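Local coordinates for protein purine nucleoside phosphorylase (Schistosoma mansoni, PDB 6B37) that probably catalyses the reversible phosphorolysis of purine nucleosides such as inosine and guanosine, releasing the free base and ribose 1-phosphate, at residues I138-L143 and V193-G198. Numbering follows the deposited sequence.
Sequences INFPGL and VYAFNG. With CGD (1,3-benzothiazol-2-ol), chain H.
The side chains of Pro141 and Phe196 cross at about a right angle, Pro141 CG coming 4.0 Å from the Phe196 ring centroid, 30° off the ring normal, in an off-centre CH-pi contact. Phe196 reaches there because its CG is anti to the backbone N (chi1 180°), and Asn139, extended the same way, runs alongside with its amide turned 30° from the ring. Asn139 OD1 meets the ring edge at CD2, 3.5 Å away, while also accepting the N-cap bond from Gly142 N, which comes in above the carbonyl plane. On the face carrying Ile138 and Ala195, the Phe140 ring turns its edge to the second strand: CE2 touches Ala195 CB at 4.0 Å, and CD2 lies 3.5 Å from Phe196 O, a buried carbonyl with no hydrogen-bond partner. Ile138 CG2 sits over a face of the Phe140 ring, offset toward its rim. Backbone bonds Ile138 N to Tyr194 O (2.9 Å) and Phe196 N to Ile138 O (3.0 Å) join the strands. Asn197 ND2 donates to the O of 1,3-benzothiazol-2-ol. In this parallel pair of the phosphorylase superfamily's central mixed sheet, strand 131-139 runs into the N-capped turn 140-143, packed against Met210 of the second subunit and Leu143 of the third.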
# COMPACT_ATOMS: atom_id res chain seq x y z
N ILE A 138 -13.80 0.86 -0.48
CA ILE A 138 -12.58 1.55 -0.06
C ILE A 138 -11.41 0.64 -0.42
O ILE A 138 -11.25 -0.45 0.16
CB ILE A 138 -12.59 1.94 1.43
CG1 ILE A 138 -13.69 3.00 1.66
CG2 ILE A 138 -11.19 2.53 1.83
CD1 ILE A 138 -13.88 3.43 3.10
N ASN A 139 -10.60 1.06 -1.38
CA ASN A 139 -9.58 0.23 -2.02
C ASN A 139 -8.21 0.57 -1.43
O ASN A 139 -7.48 1.39 -1.99
CB ASN A 139 -9.62 0.52 -3.52
CG ASN A 139 -8.68 -0.30 -4.37
OD1 ASN A 139 -8.01 -1.23 -3.92
ND2 ASN A 139 -8.61 0.08 -5.64
N PHE A 140 -7.86 -0.04 -0.29
CA PHE A 140 -6.57 0.28 0.32
C PHE A 140 -5.39 -0.02 -0.62
O PHE A 140 -4.48 0.83 -0.71
CB PHE A 140 -6.45 -0.43 1.70
CG PHE A 140 -7.44 0.10 2.72
CD1 PHE A 140 -7.29 1.36 3.24
CD2 PHE A 140 -8.51 -0.66 3.13
CE1 PHE A 140 -8.17 1.87 4.15
CE2 PHE A 140 -9.42 -0.13 4.05
CZ PHE A 140 -9.23 1.13 4.55
N PRO A 141 -5.33 -1.15 -1.32
CA PRO A 141 -4.23 -1.31 -2.30
C PRO A 141 -4.17 -0.21 -3.35
O PRO A 141 -3.07 0.25 -3.72
CB PRO A 141 -4.54 -2.69 -2.91
CG PRO A 141 -5.21 -3.46 -1.80
CD PRO A 141 -6.12 -2.40 -1.19
N GLY A 142 -5.31 0.22 -3.88
CA GLY A 142 -5.33 1.30 -4.88
C GLY A 142 -4.78 2.63 -4.40
O GLY A 142 -3.99 3.29 -5.08
N LEU A 143 -5.21 3.06 -3.22
CA LEU A 143 -4.63 4.30 -2.68
C LEU A 143 -3.11 4.17 -2.51
O LEU A 143 -2.37 5.16 -2.65
CB LEU A 143 -5.31 4.66 -1.34
CG LEU A 143 -6.81 5.03 -1.42
CD1 LEU A 143 -7.44 5.03 -0.06
CD2 LEU A 143 -6.95 6.41 -2.07
N VAL A 193 -20.70 -0.61 2.31
CA VAL A 193 -19.39 -0.29 1.72
C VAL A 193 -18.38 -1.39 2.06
O VAL A 193 -18.23 -1.75 3.23
CB VAL A 193 -18.91 1.07 2.23
CG1 VAL A 193 -17.49 1.37 1.74
CG2 VAL A 193 -19.87 2.22 1.84
N TYR A 194 -17.68 -1.90 1.03
CA TYR A 194 -16.71 -3.00 1.13
C TYR A 194 -15.27 -2.47 1.18
O TYR A 194 -14.82 -1.80 0.25
CB TYR A 194 -16.87 -3.92 -0.07
CG TYR A 194 -15.98 -5.15 -0.17
CD1 TYR A 194 -16.46 -6.40 0.17
CD2 TYR A 194 -14.72 -5.07 -0.73
CE1 TYR A 194 -15.68 -7.54 0.02
CE2 TYR A 194 -13.95 -6.20 -0.89
CZ TYR A 194 -14.42 -7.43 -0.51
OH TYR A 194 -13.70 -8.58 -0.69
N ALA A 195 -14.55 -2.80 2.26
CA ALA A 195 -13.12 -2.52 2.38
C ALA A 195 -12.32 -3.68 1.82
O ALA A 195 -12.51 -4.82 2.22
CB ALA A 195 -12.75 -2.32 3.85
N PHE A 196 -11.39 -3.39 0.90
CA PHE A 196 -10.49 -4.39 0.32
C PHE A 196 -9.21 -4.48 1.17
O PHE A 196 -8.41 -3.53 1.18
CB PHE A 196 -10.17 -4.02 -1.12
CG PHE A 196 -9.22 -4.97 -1.85
CD1 PHE A 196 -9.09 -6.29 -1.48
CD2 PHE A 196 -8.52 -4.52 -2.99
CE1 PHE A 196 -8.21 -7.16 -2.15
CE2 PHE A 196 -7.67 -5.38 -3.67
CZ PHE A 196 -7.52 -6.71 -3.27
N ASN A 197 -9.10 -5.56 1.96
CA ASN A 197 -7.89 -5.98 2.68
C ASN A 197 -7.08 -6.88 1.75
O ASN A 197 -7.54 -7.97 1.39
CB ASN A 197 -8.31 -6.72 3.96
CG ASN A 197 -7.17 -7.49 4.63
OD1 ASN A 197 -6.00 -7.11 4.52
ND2 ASN A 197 -7.52 -8.55 5.37
N GLY A 198 -5.87 -6.45 1.37
CA GLY A 198 -5.09 -7.28 0.46
C GLY A 198 -4.86 -8.71 0.92
O GLY A 198 -4.82 -9.64 0.10
C4 CGD H . -14.50 -13.79 6.51
C5 CGD H . -13.88 -13.56 5.51
C6 CGD H . -12.86 -12.52 5.28
C3 CGD H . -14.42 -13.28 7.45
C2 CGD H . -13.69 -12.38 7.70
C1 CGD H . -12.76 -11.73 6.76
O CGD H . -10.27 -9.77 4.84
C CGD H . -11.22 -10.69 5.23
S CGD H . -11.86 -11.87 4.24
N CGD H . -11.70 -10.61 6.66